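PDB 2RJO: twin-arginine translocation pathway signal protein from Burkholderia phytofirmans, which probably serves as a periplasmic sugar-binding protein, holding beta-D-galactopyranose between its two lobes. Local coordinates for residues Thr7-Arg13 / Pro37-Thr43; Leu65-Pro71 / Tyr90-Asn96; Asn72-Arg78 / Asn96-Leu101; Ser85-Val91 / Tyr106-Tyr110. Residues are numbered along the deposited sequence.

Contact 1: Thr7-Arg13 / Pro37-Thr43; sequences TLACSFR and PYVPLTT. With GAL (beta-D-galactopyranose), chain B; SO4 (sulfate ion), chain D.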
# COMPACT_ATOMS: atom_id res chain seq x y z
N THR A 7 -11.71 21.58 2.52
CA THR A 7 -12.23 20.23 2.56
C THR A 7 -11.08 19.24 2.47
O THR A 7 -10.11 19.46 1.74
CB THR A 7 -13.22 19.96 1.39
OG1 THR A 7 -14.37 20.81 1.53
CG2 THR A 7 -13.70 18.52 1.40
N LEU A 8 -11.15 18.17 3.26
CA LEU A 8 -10.11 17.16 3.21
C LEU A 8 -10.74 15.95 2.51
O LEU A 8 -11.85 15.54 2.87
CB LEU A 8 -9.65 16.80 4.62
CG LEU A 8 -9.00 17.91 5.45
CD1 LEU A 8 -8.61 17.39 6.81
CD2 LEU A 8 -7.78 18.44 4.72
N ALA A 9 -10.06 15.40 1.51
CA ALA A 9 -10.58 14.25 0.80
C ALA A 9 -9.53 13.16 0.64
O ALA A 9 -8.33 13.45 0.56
CB ALA A 9 -11.09 14.66 -0.56
N CYS A 10 -9.98 11.91 0.61
CA CYS A 10 -9.08 10.78 0.46
C CYS A 10 -9.62 9.83 -0.60
O CYS A 10 -10.75 9.32 -0.49
CB CYS A 10 -8.94 10.05 1.80
SG CYS A 10 -7.70 8.75 1.81
N SER A 11 -8.83 9.60 -1.64
CA SER A 11 -9.22 8.72 -2.74
C SER A 11 -8.44 7.41 -2.76
O SER A 11 -7.21 7.41 -2.69
CB SER A 11 -9.04 9.42 -4.09
OG SER A 11 -9.29 8.52 -5.16
N PHE A 12 -9.17 6.31 -2.86
CA PHE A 12 -8.56 4.99 -2.90
C PHE A 12 -9.43 3.96 -3.62
O PHE A 12 -10.60 4.21 -3.91
CB PHE A 12 -8.21 4.53 -1.48
CG PHE A 12 -9.34 4.66 -0.52
CD1 PHE A 12 -10.23 3.61 -0.32
CD2 PHE A 12 -9.54 5.85 0.17
CE1 PHE A 12 -11.31 3.73 0.57
CE2 PHE A 12 -10.61 5.99 1.07
CZ PHE A 12 -11.50 4.93 1.26
N ARG A 13 -8.86 2.80 -3.90
CA ARG A 13 -9.57 1.77 -4.64
C ARG A 13 -10.81 1.14 -4.00
O ARG A 13 -11.89 1.23 -4.57
CB ARG A 13 -8.59 0.67 -5.06
CG ARG A 13 -8.94 0.01 -6.39
CD ARG A 13 -7.85 -0.91 -6.90
NE ARG A 13 -6.63 -0.21 -7.31
CZ ARG A 13 -5.55 -0.06 -6.55
NH1 ARG A 13 -5.53 -0.57 -5.32
NH2 ARG A 13 -4.48 0.56 -7.03
N PRO A 37 -14.05 19.34 7.42
CA PRO A 37 -14.92 18.34 6.80
C PRO A 37 -14.09 17.32 6.03
O PRO A 37 -13.09 17.66 5.40
CB PRO A 37 -15.84 19.18 5.91
CG PRO A 37 -14.99 20.37 5.57
CD PRO A 37 -14.34 20.69 6.89
N TYR A 38 -14.53 16.06 6.09
CA TYR A 38 -13.84 14.97 5.44
C TYR A 38 -14.70 14.32 4.35
O TYR A 38 -15.90 14.15 4.54
CB TYR A 38 -13.46 13.91 6.47
CG TYR A 38 -12.84 12.70 5.85
CD1 TYR A 38 -11.66 12.80 5.14
CD2 TYR A 38 -13.45 11.45 5.96
CE1 TYR A 38 -11.08 11.69 4.55
CE2 TYR A 38 -12.88 10.32 5.37
CZ TYR A 38 -11.69 10.45 4.66
OH TYR A 38 -11.10 9.35 4.08
N VAL A 39 -14.07 13.93 3.24
CA VAL A 39 -14.77 13.31 2.13
C VAL A 39 -14.02 12.10 1.59
O VAL A 39 -12.96 12.24 0.97
CB VAL A 39 -14.97 14.30 0.97
CG1 VAL A 39 -15.76 13.64 -0.15
CG2 VAL A 39 -15.69 15.52 1.47
N PRO A 40 -14.54 10.89 1.83
CA PRO A 40 -13.83 9.72 1.32
C PRO A 40 -14.29 9.43 -0.10
O PRO A 40 -15.46 9.60 -0.41
CB PRO A 40 -14.23 8.63 2.31
CG PRO A 40 -15.65 8.98 2.62
CD PRO A 40 -15.63 10.50 2.74
N LEU A 41 -13.37 9.03 -0.96
CA LEU A 41 -13.73 8.72 -2.34
C LEU A 41 -13.22 7.32 -2.68
O LEU A 41 -12.05 7.02 -2.47
CB LEU A 41 -13.15 9.76 -3.30
CG LEU A 41 -13.61 11.22 -3.11
CD1 LEU A 41 -12.93 12.10 -4.15
CD2 LEU A 41 -15.12 11.34 -3.23
N THR A 42 -14.11 6.47 -3.19
CA THR A 42 -13.75 5.10 -3.55
C THR A 42 -14.01 4.89 -5.04
O THR A 42 -15.12 5.12 -5.52
CB THR A 42 -14.57 4.06 -2.75
OG1 THR A 42 -14.48 4.36 -1.35
CG2 THR A 42 -14.02 2.65 -2.98
N THR A 43 -12.98 4.46 -5.77
CA THR A 43 -13.07 4.24 -7.22
C THR A 43 -13.63 2.87 -7.59
O THR A 43 -14.30 2.72 -8.61
CB THR A 43 -11.68 4.35 -7.88
OG1 THR A 43 -10.86 3.26 -7.43
CG2 THR A 43 -11.01 5.67 -7.53
C1 GAL B . -3.50 -2.10 -2.28
C2 GAL B . -2.39 -2.93 -1.58
C3 GAL B . -1.26 -1.97 -1.15
C4 GAL B . -0.70 -1.26 -2.39
C5 GAL B . -1.89 -0.49 -3.04
C6 GAL B . -1.38 0.22 -4.27
O1 GAL B . -4.55 -2.98 -2.70
O2 GAL B . -2.93 -3.58 -0.44
O3 GAL B . -0.21 -2.71 -0.53
O4 GAL B . -0.22 -2.24 -3.31
O5 GAL B . -2.95 -1.41 -3.44
O6 GAL B . -2.47 0.93 -4.84
S SO4 D . -7.92 -3.24 -3.53
O1 SO4 D . -9.14 -2.40 -3.61
O2 SO4 D . -6.94 -2.83 -4.56
O3 SO4 D . -8.29 -4.67 -3.70
O4 SO4 D . -7.31 -3.05 -2.20
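F12, L41 and P37 lose the most surface here, 68, 66 and 56 Å², and they mark the course of a parallel strand pair whose axes come within 4.6 Å at 18°. At the start of the ladder, P37 O accepts L8 N (2.9 Å). L41 N then donates to C10 O (2.7 Å), while L41 O receives F12 N (3.0 Å) and lies over one face of the F12 ring. On the face of the sheet that carries A9, S11 and L41, L41 CB is 4.2 Å from S11 CB, and helix 47-60 covers the leucine through L57. F12 O takes T43 N (3.0 Å), and the F12 ring meets Y20. Strands 7-12 and 38-42, joined by helix 18-34, form a beta-alpha-beta unit. Just past F12, R13 NH2 donates to galactose O6 (3.0 Å) and R13 NH1 to O2 (2.8 Å) of a sulfate ion, probably from the crystallisation liquor. Backbone bonding therefore holds the strands, while R13 just beyond them brings its charge to the sugar.

Contact 2: Leu65-Pro71 / Tyr90-Asn96; sequences LVLNVDP and YVTTIWN. With GAL (beta-D-galactopyranose), chain B.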
# COMPACT_ATOMS: atom_id res chain seq x y z
N LEU A 65 -9.41 22.56 -1.50
CA LEU A 65 -9.36 21.15 -1.13
C LEU A 65 -7.95 20.60 -0.94
O LEU A 65 -7.00 21.04 -1.59
CB LEU A 65 -10.10 20.35 -2.21
CG LEU A 65 -9.96 18.82 -2.30
CD1 LEU A 65 -10.75 18.15 -1.20
CD2 LEU A 65 -10.47 18.36 -3.66
N VAL A 66 -7.83 19.64 -0.03
CA VAL A 66 -6.56 18.96 0.24
C VAL A 66 -6.83 17.47 0.03
O VAL A 66 -7.56 16.85 0.78
CB VAL A 66 -6.09 19.18 1.69
CG1 VAL A 66 -4.84 18.35 1.95
CG2 VAL A 66 -5.78 20.65 1.92
N LEU A 67 -6.21 16.92 -1.01
CA LEU A 67 -6.39 15.53 -1.37
C LEU A 67 -5.21 14.60 -1.09
O LEU A 67 -4.07 14.92 -1.41
CB LEU A 67 -6.75 15.45 -2.85
CG LEU A 67 -6.95 14.06 -3.44
CD1 LEU A 67 -8.19 13.45 -2.82
CD2 LEU A 67 -7.08 14.15 -4.94
N ASN A 68 -5.50 13.44 -0.50
CA ASN A 68 -4.49 12.42 -0.23
C ASN A 68 -4.97 11.22 -1.02
O ASN A 68 -5.91 10.54 -0.60
CB ASN A 68 -4.42 12.08 1.26
CG ASN A 68 -3.35 11.05 1.57
OD1 ASN A 68 -2.42 10.87 0.78
ND2 ASN A 68 -3.46 10.38 2.72
N VAL A 69 -4.34 10.96 -2.16
CA VAL A 69 -4.78 9.88 -3.03
C VAL A 69 -3.79 8.77 -3.38
O VAL A 69 -2.60 9.00 -3.58
CB VAL A 69 -5.32 10.47 -4.37
CG1 VAL A 69 -4.22 11.29 -5.04
CG2 VAL A 69 -5.79 9.36 -5.30
N ASP A 70 -4.34 7.56 -3.46
CA ASP A 70 -3.61 6.34 -3.82
C ASP A 70 -4.16 6.07 -5.23
O ASP A 70 -5.20 5.44 -5.38
CB ASP A 70 -4.00 5.20 -2.87
CG ASP A 70 -3.29 3.88 -3.17
OD1 ASP A 70 -2.91 3.63 -4.34
OD2 ASP A 70 -3.11 3.08 -2.23
N PRO A 71 -3.48 6.57 -6.28
CA PRO A 71 -3.92 6.37 -7.67
C PRO A 71 -4.17 4.91 -8.04
O PRO A 71 -3.33 4.05 -7.80
CB PRO A 71 -2.79 6.98 -8.49
CG PRO A 71 -2.33 8.10 -7.62
CD PRO A 71 -2.27 7.42 -6.26
N TYR A 90 -4.30 21.23 -3.20
CA TYR A 90 -3.04 20.59 -2.82
C TYR A 90 -3.24 19.08 -2.77
O TYR A 90 -4.23 18.60 -2.22
CB TYR A 90 -2.59 21.12 -1.46
CG TYR A 90 -2.15 22.56 -1.51
CD1 TYR A 90 -0.80 22.89 -1.61
CD2 TYR A 90 -3.08 23.60 -1.56
CE1 TYR A 90 -0.38 24.20 -1.76
CE2 TYR A 90 -2.67 24.93 -1.72
CZ TYR A 90 -1.31 25.22 -1.82
OH TYR A 90 -0.87 26.51 -2.00
N VAL A 91 -2.29 18.33 -3.33
CA VAL A 91 -2.43 16.88 -3.36
C VAL A 91 -1.18 16.10 -3.00
O VAL A 91 -0.06 16.51 -3.31
CB VAL A 91 -2.88 16.43 -4.76
CG1 VAL A 91 -1.81 16.79 -5.79
CG2 VAL A 91 -3.16 14.94 -4.78
N THR A 92 -1.39 14.96 -2.35
CA THR A 92 -0.32 14.07 -1.96
C THR A 92 -0.62 12.72 -2.61
O THR A 92 -1.76 12.27 -2.60
CB THR A 92 -0.26 13.91 -0.42
OG1 THR A 92 0.36 15.07 0.16
CG2 THR A 92 0.55 12.67 -0.02
N THR A 93 0.41 12.10 -3.17
CA THR A 93 0.25 10.80 -3.83
C THR A 93 0.83 9.67 -3.00
O THR A 93 1.80 9.85 -2.28
CB THR A 93 0.94 10.81 -5.22
OG1 THR A 93 0.14 11.56 -6.14
CG2 THR A 93 1.08 9.40 -5.75
N ILE A 94 0.21 8.50 -3.11
CA ILE A 94 0.65 7.32 -2.37
C ILE A 94 0.81 6.13 -3.32
O ILE A 94 -0.11 5.82 -4.07
CB ILE A 94 -0.37 6.90 -1.29
CG1 ILE A 94 -0.79 8.10 -0.45
CG2 ILE A 94 0.24 5.83 -0.40
CD1 ILE A 94 0.32 8.65 0.42
N TRP A 95 1.97 5.49 -3.29
CA TRP A 95 2.22 4.30 -4.10
C TRP A 95 2.39 4.42 -5.62
O TRP A 95 3.47 4.18 -6.14
CB TRP A 95 1.12 3.25 -3.85
CG TRP A 95 1.13 2.58 -2.48
CD1 TRP A 95 0.09 2.49 -1.61
CD2 TRP A 95 2.24 1.91 -1.85
NE1 TRP A 95 0.47 1.81 -0.48
CE2 TRP A 95 1.78 1.44 -0.60
CE3 TRP A 95 3.56 1.66 -2.23
CZ2 TRP A 95 2.61 0.74 0.28
CZ3 TRP A 95 4.39 0.96 -1.34
CH2 TRP A 95 3.91 0.51 -0.11
N ASN A 96 1.32 4.78 -6.32
CA ASN A 96 1.35 4.83 -7.79
C ASN A 96 1.51 6.18 -8.48
O ASN A 96 0.80 7.14 -8.20
CB ASN A 96 0.08 4.16 -8.35
CG ASN A 96 -0.13 2.75 -7.82
OD1 ASN A 96 0.71 1.87 -7.97
ND2 ASN A 96 -1.28 2.53 -7.18
C1 GAL B . -3.50 -2.10 -2.28
C2 GAL B . -2.39 -2.93 -1.58
C3 GAL B . -1.26 -1.97 -1.15
C4 GAL B . -0.70 -1.26 -2.39
C5 GAL B . -1.89 -0.49 -3.04
C6 GAL B . -1.38 0.22 -4.27
O1 GAL B . -4.55 -2.98 -2.70
O2 GAL B . -2.93 -3.58 -0.44
O3 GAL B . -0.21 -2.71 -0.53
O4 GAL B . -0.22 -2.24 -3.31
O5 GAL B . -2.95 -1.41 -3.44
O6 GAL B . -2.47 0.93 -4.84
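The galactose pocket takes three of its residues, D70, W95 and N96, from the C-terminal ends of these neighbouring strands. D70 OD1 accepts the sugar's O6 hydroxyl at 2.8 Å, while D70 OD2 is held by Y20. N96 ND2 gives a weak hydrogen bond to the same O6 (3.1 Å) and a shorter one to P71 O (2.6 Å), so this amide ties the two loops together. W95 lies with galactose C4 over one ring face and D70 OD2 at the ring edge, 3.3 Å from W95 CD1; Y19 holds its indole nitrogen. A classic gamma turn places W95: its phi/psi of 71/-68° goes with a hydrogen bond from N96 N to I94 O (2.9 Å). Behind the pocket, strands 65-69 and 90-94 are the parallel pair of a beta-alpha-beta unit with helix 74-87, their axes 4.7 Å apart at 6°. The ladder runs from Y90 N to L65 O (3.1 Å), through L67 N to Y90 O (2.9 Å), T92 N to L67 O (2.8 Å) and V69 N to T92 O (2.9 Å), to I94 N and V69 O (2.9 Å). On one face V91 CG2 packs against V69 CG1 (3.8 Å) and L67 CD2 (4.0 Å).

Contact 3: Asn72-Arg78 / Asn96-Leu101; sequences NDSADAR and NKPKDL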
# COMPACT_ATOMS: atom_id res chain seq x y z
N ASN A 72 -5.35 4.66 -8.62
CA ASN A 72 -5.75 3.32 -9.05
C ASN A 72 -4.67 2.71 -9.95
O ASN A 72 -4.34 1.54 -9.83
CB ASN A 72 -7.08 3.41 -9.81
CG ASN A 72 -7.58 2.07 -10.28
OD1 ASN A 72 -7.74 1.14 -9.48
ND2 ASN A 72 -7.86 1.95 -11.58
N ASP A 73 -4.11 3.54 -10.83
CA ASP A 73 -3.04 3.11 -11.73
C ASP A 73 -2.04 4.26 -11.77
O ASP A 73 -2.39 5.40 -11.45
CB ASP A 73 -3.58 2.83 -13.15
CG ASP A 73 -3.49 1.35 -13.53
OD1 ASP A 73 -2.63 0.64 -12.96
OD2 ASP A 73 -4.27 0.89 -14.43
N SER A 74 -0.81 3.98 -12.16
CA SER A 74 0.21 5.01 -12.21
C SER A 74 -0.08 6.13 -13.21
O SER A 74 0.39 7.25 -13.04
CB SER A 74 1.57 4.37 -12.53
OG SER A 74 1.81 3.31 -11.62
N ALA A 75 -0.87 5.84 -14.23
CA ALA A 75 -1.22 6.85 -15.24
C ALA A 75 -2.15 7.91 -14.65
O ALA A 75 -1.99 9.10 -14.94
CB ALA A 75 -1.90 6.19 -16.43
N ASP A 76 -3.11 7.47 -13.83
CA ASP A 76 -4.09 8.36 -13.21
C ASP A 76 -3.45 9.49 -12.42
O ASP A 76 -4.00 10.58 -12.34
CB ASP A 76 -5.00 7.57 -12.28
CG ASP A 76 -5.77 6.49 -13.00
OD1 ASP A 76 -6.41 6.82 -14.02
OD2 ASP A 76 -5.75 5.33 -12.54
N ALA A 77 -2.31 9.21 -11.80
CA ALA A 77 -1.61 10.20 -10.99
C ALA A 77 -1.36 11.54 -11.67
O ALA A 77 -1.60 12.59 -11.08
CB ALA A 77 -0.28 9.64 -10.52
N ARG A 78 -0.88 11.51 -12.91
CA ARG A 78 -0.60 12.76 -13.61
C ARG A 78 -1.84 13.59 -13.84
O ARG A 78 -1.86 14.79 -13.55
CB ARG A 78 0.08 12.51 -14.96
CG ARG A 78 0.63 13.79 -15.60
CD ARG A 78 0.97 13.58 -17.07
NE ARG A 78 1.70 12.34 -17.29
CZ ARG A 78 2.97 12.13 -16.93
NH1 ARG A 78 3.66 13.08 -16.32
NH2 ARG A 78 3.54 10.95 -17.18
N ASN A 96 1.32 4.78 -6.32
CA ASN A 96 1.35 4.83 -7.79
C ASN A 96 1.51 6.18 -8.48
O ASN A 96 0.80 7.14 -8.20
CB ASN A 96 0.08 4.16 -8.35
CG ASN A 96 -0.13 2.75 -7.82
OD1 ASN A 96 0.71 1.87 -7.97
ND2 ASN A 96 -1.28 2.53 -7.18
N LYS A 97 2.45 6.22 -9.43
CA LYS A 97 2.71 7.41 -10.22
C LYS A 97 3.76 7.09 -11.27
O LYS A 97 4.54 6.14 -11.11
CB LYS A 97 3.24 8.56 -9.35
CG LYS A 97 4.72 8.47 -9.02
CD LYS A 97 5.24 9.76 -8.40
CE LYS A 97 6.75 9.72 -8.20
NZ LYS A 97 7.53 9.70 -9.48
N PRO A 98 3.79 7.86 -12.37
CA PRO A 98 4.78 7.62 -13.43
C PRO A 98 6.15 7.99 -12.89
O PRO A 98 6.26 8.82 -11.99
CB PRO A 98 4.33 8.56 -14.54
CG PRO A 98 2.86 8.77 -14.28
CD PRO A 98 2.82 8.89 -12.78
N LYS A 99 7.20 7.39 -13.43
CA LYS A 99 8.54 7.72 -12.96
C LYS A 99 8.84 9.20 -13.16
O LYS A 99 9.42 9.85 -12.27
CB LYS A 99 9.57 6.87 -13.70
CG LYS A 99 11.00 7.07 -13.23
CD LYS A 99 11.99 6.49 -14.24
CE LYS A 99 13.43 6.71 -13.80
NZ LYS A 99 13.70 8.16 -13.54
N ASP A 100 8.44 9.76 -14.30
CA ASP A 100 8.71 11.17 -14.62
C ASP A 100 7.92 12.20 -13.83
O ASP A 100 8.32 13.37 -13.78
CB ASP A 100 8.48 11.45 -16.10
CG ASP A 100 9.28 10.54 -17.00
OD1 ASP A 100 10.29 9.95 -16.54
OD2 ASP A 100 8.89 10.41 -18.19
N LEU A 101 6.81 11.80 -13.23
CA LEU A 101 6.00 12.73 -12.47
C LEU A 101 6.62 13.03 -11.10
O LEU A 101 6.64 12.16 -10.22
CB LEU A 101 4.60 12.17 -12.26
CG LEU A 101 3.59 13.15 -11.68
CD1 LEU A 101 3.36 14.28 -12.67
CD2 LEU A 101 2.27 12.43 -11.38
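N72 opens the segment 72-78 with its side chain turned from the partner loop: its amide is bonded to S47 and R13. D73 touches through its backbone, D73 C lying 4.0 Å from CB of N96, a sugar-pocket residue whose ND2 is bonded to P71 O and, weakly, to galactose O6. S74 OG is 3.8 Å from N96 CB, and S74 O approaches P98 CD at 2.9 Å, a tight carbonyl-to-carbon contact. These residues lead from strand 65-69 into helix 74-87 of the Rossmann-like lobe common to periplasmic binding proteins, while 96-101 leaves the end of strand 90-94, so the first turn of the helix packs on the exit of the next strand. A77 points its methyl into the loop, with A77 CB 3.6 Å from N96 O, 3.9 Å from P98 CD and 3.9 Å from L101 CD2. R78, burying 80 Å², extends over the outside: R78 NH2 is 3.6 Å from P98 CB and R78 NH1 3.9 Å from L101 CD1. The loop holds its own shape, with L101 N bonded to P98 O (3.3 Å) across a type I turn and K97 NZ bonded to P98 O (2.9 Å) and L101 O (2.7 Å).

Contact 4: Ser85-Val91 / Tyr106-Tyr110; sequences SKAGAYV and YNPNY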
# COMPACT_ATOMS: atom_id res chain seq x y z
N SER A 85 -3.57 21.03 -9.60
CA SER A 85 -2.71 22.17 -9.89
C SER A 85 -3.47 23.34 -10.51
O SER A 85 -3.24 24.49 -10.14
CB SER A 85 -1.58 21.74 -10.83
OG SER A 85 -0.66 22.80 -11.04
N LYS A 86 -4.36 23.06 -11.45
CA LYS A 86 -5.13 24.11 -12.10
C LYS A 86 -6.23 24.64 -11.19
O LYS A 86 -6.64 25.80 -11.31
CB LYS A 86 -5.76 23.60 -13.39
CG LYS A 86 -4.75 23.33 -14.49
CD LYS A 86 -5.37 22.51 -15.60
CE LYS A 86 -4.39 22.29 -16.74
NZ LYS A 86 -4.95 21.35 -17.74
N ALA A 87 -6.71 23.80 -10.29
CA ALA A 87 -7.75 24.20 -9.36
C ALA A 87 -7.14 24.95 -8.17
O ALA A 87 -7.85 25.62 -7.43
CB ALA A 87 -8.50 22.99 -8.87
N GLY A 88 -5.83 24.84 -8.00
CA GLY A 88 -5.18 25.50 -6.90
C GLY A 88 -5.25 24.68 -5.62
O GLY A 88 -4.91 25.16 -4.53
N ALA A 89 -5.72 23.44 -5.74
CA ALA A 89 -5.81 22.56 -4.58
C ALA A 89 -4.43 21.95 -4.31
O ALA A 89 -3.50 22.13 -5.10
CB ALA A 89 -6.82 21.46 -4.86
N TYR A 90 -4.30 21.23 -3.20
CA TYR A 90 -3.04 20.59 -2.82
C TYR A 90 -3.24 19.08 -2.77
O TYR A 90 -4.23 18.60 -2.22
CB TYR A 90 -2.59 21.12 -1.46
CG TYR A 90 -2.15 22.56 -1.51
CD1 TYR A 90 -0.80 22.89 -1.61
CD2 TYR A 90 -3.08 23.60 -1.56
CE1 TYR A 90 -0.38 24.20 -1.76
CE2 TYR A 90 -2.67 24.93 -1.72
CZ TYR A 90 -1.31 25.22 -1.82
OH TYR A 90 -0.87 26.51 -2.00
N VAL A 91 -2.29 18.33 -3.33
CA VAL A 91 -2.43 16.88 -3.36
C VAL A 91 -1.18 16.10 -3.00
O VAL A 91 -0.06 16.51 -3.31
CB VAL A 91 -2.88 16.43 -4.76
CG1 VAL A 91 -1.81 16.79 -5.79
CG2 VAL A 91 -3.16 14.94 -4.78
N TYR A 106 5.69 20.54 -9.90
CA TYR A 106 4.37 21.15 -9.73
C TYR A 106 4.28 21.91 -8.40
O TYR A 106 3.31 21.74 -7.66
CB TYR A 106 3.25 20.10 -9.77
CG TYR A 106 3.01 19.43 -11.11
CD1 TYR A 106 3.80 18.37 -11.53
CD2 TYR A 106 1.96 19.83 -11.93
CE1 TYR A 106 3.55 17.71 -12.74
CE2 TYR A 106 1.70 19.19 -13.15
CZ TYR A 106 2.50 18.12 -13.54
OH TYR A 106 2.24 17.44 -14.71
N ASN A 107 5.29 22.74 -8.09
CA ASN A 107 5.26 23.52 -6.84
C ASN A 107 4.14 24.57 -6.89
O ASN A 107 3.96 25.25 -7.90
CB ASN A 107 6.60 24.23 -6.61
CG ASN A 107 7.75 23.27 -6.37
OD1 ASN A 107 7.55 22.12 -5.97
ND2 ASN A 107 8.97 23.74 -6.62
N PRO A 108 3.39 24.73 -5.78
CA PRO A 108 3.46 24.02 -4.50
C PRO A 108 2.28 23.04 -4.34
O PRO A 108 2.17 22.34 -3.33
CB PRO A 108 3.36 25.16 -3.51
CG PRO A 108 2.21 25.96 -4.13
CD PRO A 108 2.53 25.92 -5.65
N ASN A 109 1.42 22.99 -5.36
CA ASN A 109 0.23 22.15 -5.35
C ASN A 109 0.46 20.65 -5.16
O ASN A 109 -0.28 19.99 -4.44
CB ASN A 109 -0.58 22.41 -6.63
CG ASN A 109 -0.93 23.88 -6.81
OD1 ASN A 109 -1.95 24.36 -6.31
ND2 ASN A 109 -0.07 24.61 -7.50
N TYR A 110 1.48 20.10 -5.80
CA TYR A 110 1.80 18.69 -5.66
C TYR A 110 2.75 18.62 -4.47
O TYR A 110 3.96 18.67 -4.64
CB TYR A 110 2.49 18.17 -6.91
CG TYR A 110 2.63 16.67 -7.00
CD1 TYR A 110 2.26 15.84 -5.94
CD2 TYR A 110 3.12 16.08 -8.15
CE1 TYR A 110 2.39 14.46 -6.03
CE2 TYR A 110 3.25 14.71 -8.26
CZ TYR A 110 2.88 13.90 -7.20
OH TYR A 110 3.02 12.54 -7.32
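N109 has 120 Å² of its surface covered by segment 85-91, the most of any residue here; its m rotamer (chi1 -56°) lays the side chain against the end of helix 74-87, N109 CB standing 3.9 Å from S85 CA. The helix stops there in a Schellman motif, G88 being its C-prime residue with phi 84°. Y90, also m (-70°), swings its ring alongside P108, which follows a cis peptide: Y90 CE1 is 3.9 Å and Y90 OH 3.8 Å from P108 CG. Y106, m again (-68°), meets S85 at its ring edge, with Y106 CD2 4.1 Å from S85 OG. V91 at p (63°) and Y110 at t (-168°) share a sheet face, V91 CG1 lying 4.2 Å from Y110 CD1. The backbone link is V91 N to N109 O (2.8 Å, 164°). The loop thus meets the helix end and the strand mainly by side-chain packing, with a single backbone hydrogen bond marking the start of the parallel pairing of strands 90-94 and 110-115.

How the contacts relate
Contacts 1 and 2 are neighbouring parts of one sheet, their centres 10 Å apart, joined by T7 O with V66 N (2.9 Å) and A9 N with V66 O (3.0 Å). Contact 2 shares N96 with contact 3 and Y90 and V91 with contact 4, so the last two lie toward opposite ends of strand 90-94, with centres 16 Å apart. They still touch, through L101 CD1 and Y106 CE1 (3.4 Å). At the sugar end, R13 NE reaches N72 OD1 (2.8 Å), linking contacts 1 and 3. Contacts 1 and 2 both bond galactose O6, and contact 3 adjoins it through N96; contact 4 is remote, the Y110 side chain about 13 Å from the sugar.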